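Local coordinates for isocitrate dehydrogenase [NAD] subunit 1 (Saccharomyces cerevisiae, PDB 3BLX), which is a subunit of the octameric mitochondrial enzyme that oxidatively decarboxylates isocitrate to 2-oxoglutarate with NAD(+) in the citric acid cycle, and also binds RNA, at residues Ala105-Lys111 with Ile123-Arg129. Sequence-based numbering, arbitrary orientation.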
loop_
_atom_site.group_PDB
_atom_site.type_symbol
_atom_site.label_atom_id
_atom_site.label_comp_id
_atom_site.label_asym_id
_atom_site.label_seq_id
_atom_site.Cartn_x
_atom_site.Cartn_y
_atom_site.Cartn_z
ATOM N N ALA E 105 -5.685 18.184 -13.849
ATOM C CA ALA E 105 -6.696 19.123 -14.303
ATOM C C ALA E 105 -6.092 20.493 -14.509
ATOM O O ALA E 105 -5.624 21.114 -13.567
ATOM C CB ALA E 105 -7.840 19.188 -13.293
ATOM N N ASN E 106 -6.072 20.937 -15.753
ATOM C CA ASN E 106 -5.590 22.263 -16.059
ATOM C C ASN E 106 -6.799 23.203 -16.224
ATOM O O ASN E 106 -7.722 22.876 -16.911
ATOM C CB ASN E 106 -4.656 22.249 -17.279
ATOM C CG ASN E 106 -4.397 23.661 -17.834
ATOM O OD1 ASN E 106 -4.554 23.924 -19.035
ATOM N ND2 ASN E 106 -4.022 24.582 -16.948
ATOM N N VAL E 107 -6.808 24.334 -15.528
ATOM C CA VAL E 107 -7.905 25.279 -15.598
ATOM C C VAL E 107 -7.374 26.619 -16.107
ATOM O O VAL E 107 -6.369 27.112 -15.616
ATOM C CB VAL E 107 -8.488 25.565 -14.219
ATOM C CG1 VAL E 107 -9.763 26.351 -14.364
ATOM C CG2 VAL E 107 -8.745 24.288 -13.475
ATOM N N ALA E 108 -8.054 27.200 -17.091
ATOM C CA ALA E 108 -7.746 28.540 -17.562
ATOM C C ALA E 108 -8.986 29.443 -17.488
ATOM O O ALA E 108 -10.093 29.079 -17.903
ATOM C CB ALA E 108 -7.190 28.503 -18.949
ATOM N N LEU E 109 -8.820 30.627 -16.922
ATOM C CA LEU E 109 -9.966 31.525 -16.796
ATOM C C LEU E 109 -9.884 32.646 -17.821
ATOM O O LEU E 109 -8.902 33.394 -17.866
ATOM C CB LEU E 109 -10.050 32.104 -15.392
ATOM C CG LEU E 109 -10.008 31.083 -14.264
ATOM C CD1 LEU E 109 -10.141 31.769 -12.900
ATOM C CD2 LEU E 109 -11.137 30.110 -14.496
ATOM N N PHE E 110 -10.906 32.752 -18.658
ATOM C CA PHE E 110 -10.952 33.816 -19.651
ATOM C C PHE E 110 -12.052 34.849 -19.353
ATOM O O PHE E 110 -13.157 34.768 -19.894
ATOM C CB PHE E 110 -11.130 33.213 -21.040
ATOM C CG PHE E 110 -10.080 32.238 -21.388
ATOM C CD1 PHE E 110 -10.325 30.877 -21.266
ATOM C CD2 PHE E 110 -8.833 32.671 -21.820
ATOM C CE1 PHE E 110 -9.355 29.948 -21.595
ATOM C CE2 PHE E 110 -7.852 31.757 -22.136
ATOM C CZ PHE E 110 -8.112 30.379 -22.026
ATOM N N LYS E 111 -11.754 35.797 -18.469
ATOM C CA LYS E 111 -12.675 36.893 -18.209
ATOM C C LYS E 111 -12.173 38.176 -18.853
ATOM O O LYS E 111 -11.013 38.569 -18.648
ATOM C CB LYS E 111 -12.879 37.120 -16.711
ATOM C CG LYS E 111 -14.245 37.713 -16.395
ATOM C CD LYS E 111 -14.508 37.769 -14.914
ATOM C CE LYS E 111 -15.821 38.477 -14.626
ATOM N NZ LYS E 111 -16.020 38.676 -13.154
ATOM N N ILE E 123 -16.630 38.773 -21.990
ATOM C CA ILE E 123 -16.468 37.341 -22.122
ATOM C C ILE E 123 -16.221 36.749 -20.745
ATOM O O ILE E 123 -15.558 37.367 -19.888
ATOM C CB ILE E 123 -15.329 37.007 -23.087
ATOM C CG1 ILE E 123 -15.800 37.262 -24.521
ATOM C CG2 ILE E 123 -14.889 35.559 -22.942
ATOM C CD1 ILE E 123 -14.697 37.275 -25.515
ATOM N N ASP E 124 -16.790 35.570 -20.514
ATOM C CA ASP E 124 -16.546 34.861 -19.261
ATOM C C ASP E 124 -16.602 33.343 -19.406
ATOM O O ASP E 124 -17.575 32.692 -18.986
ATOM C CB ASP E 124 -17.502 35.323 -18.160
ATOM C CG ASP E 124 -17.056 34.848 -16.785
ATOM O OD1 ASP E 124 -16.022 34.133 -16.711
ATOM O OD2 ASP E 124 -17.727 35.194 -15.785
ATOM N N LEU E 125 -15.552 32.773 -19.982
ATOM C CA LEU E 125 -15.510 31.324 -20.062
ATOM C C LEU E 125 -14.324 30.711 -19.335
ATOM O O LEU E 125 -13.305 31.364 -19.111
ATOM C CB LEU E 125 -15.633 30.828 -21.500
ATOM C CG LEU E 125 -14.724 31.399 -22.564
ATOM C CD1 LEU E 125 -13.472 30.566 -22.657
ATOM C CD2 LEU E 125 -15.495 31.304 -23.852
ATOM N N ILE E 126 -14.512 29.458 -18.944
ATOM C CA ILE E 126 -13.534 28.669 -18.228
ATOM C C ILE E 126 -13.285 27.403 -19.026
ATOM O O ILE E 126 -14.232 26.728 -19.406
ATOM C CB ILE E 126 -14.092 28.293 -16.882
ATOM C CG1 ILE E 126 -14.335 29.560 -16.088
ATOM C CG2 ILE E 126 -13.156 27.324 -16.129
ATOM C CD1 ILE E 126 -14.925 29.286 -14.737
ATOM N N VAL E 127 -12.019 27.111 -19.303
ATOM C CA VAL E 127 -11.656 25.920 -20.040
ATOM C C VAL E 127 -10.924 24.981 -19.099
ATOM O O VAL E 127 -9.908 25.340 -18.500
ATOM C CB VAL E 127 -10.779 26.247 -21.278
ATOM C CG1 VAL E 127 -10.226 24.964 -21.901
ATOM C CG2 VAL E 127 -11.579 27.046 -22.305
ATOM N N ILE E 128 -11.469 23.785 -18.929
ATOM C CA ILE E 128 -10.848 22.774 -18.062
ATOM C C ILE E 128 -10.378 21.652 -18.967
ATOM O O ILE E 128 -11.178 21.068 -19.690
ATOM C CB ILE E 128 -11.847 22.234 -17.010
ATOM C CG1 ILE E 128 -12.199 23.309 -15.992
ATOM C CG2 ILE E 128 -11.296 21.020 -16.313
ATOM C CD1 ILE E 128 -13.324 22.967 -15.087
ATOM N N ARG E 129 -9.081 21.369 -18.970
ATOM C CA ARG E 129 -8.589 20.301 -19.829
ATOM C C ARG E 129 -7.888 19.153 -19.069
ATOM O O ARG E 129 -7.212 19.378 -18.070
ATOM C CB ARG E 129 -7.737 20.867 -20.968
ATOM C CG ARG E 129 -6.285 21.014 -20.663
ATOM C CD ARG E 129 -5.467 20.803 -21.913
ATOM N NE ARG E 129 -4.055 20.677 -21.580
ATOM C CZ ARG E 129 -3.248 21.721 -21.426
ATOM N NH1 ARG E 129 -3.732 22.952 -21.589
ATOM N NH2 ARG E 129 -1.965 21.544 -21.114
#
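N106, A108 and F110 pair with R129, V127 and L125 through six backbone hydrogen bonds, which join strands 105-111 and 124-130 as antiparallel neighbours, their segment axes 166° apart. At the F110 end, L125 N reaches F110 O from above the carbonyl plane, a less straight bond than those nearer R129. On the face carrying N106, A108 and F110, the F110 ring meets L125 and V127 obliquely: CD1 is 3.5 Å from L125 CD1 and CE1 3.7 Å from V127 CG2, with V127 CB in plane at the ring edge. Within the large mixed sheet of the isocitrate/isopropylmalate dehydrogenase fold, 105-111 also pairs antiparallel with 258-262, and 124-130 parallel with 232-235. On the face of V107, L109, I126 and I128, L109 CD2 packs 3.6 Å from I126 CG1, and V107 CG1 lies 3.9 Å from I126 CG2; F165 and F169 of helix 156-172 touch V107 and I126, respectively. K111 runs extended past D124, whose OD1 forms a salt bridge with R175. With CG between its backbone N and carbonyl carbon (chi1 89°) and the chain bent at chi2, R129, a probable substrate-binding residue close to R98, carries its guanidinium across N106. There N106 OD1 sits over one guanidinium face, 2.9 Å from R129 NH1 but too poorly angled for a hydrogen bond, the amide and guanidinium planes 67° apart.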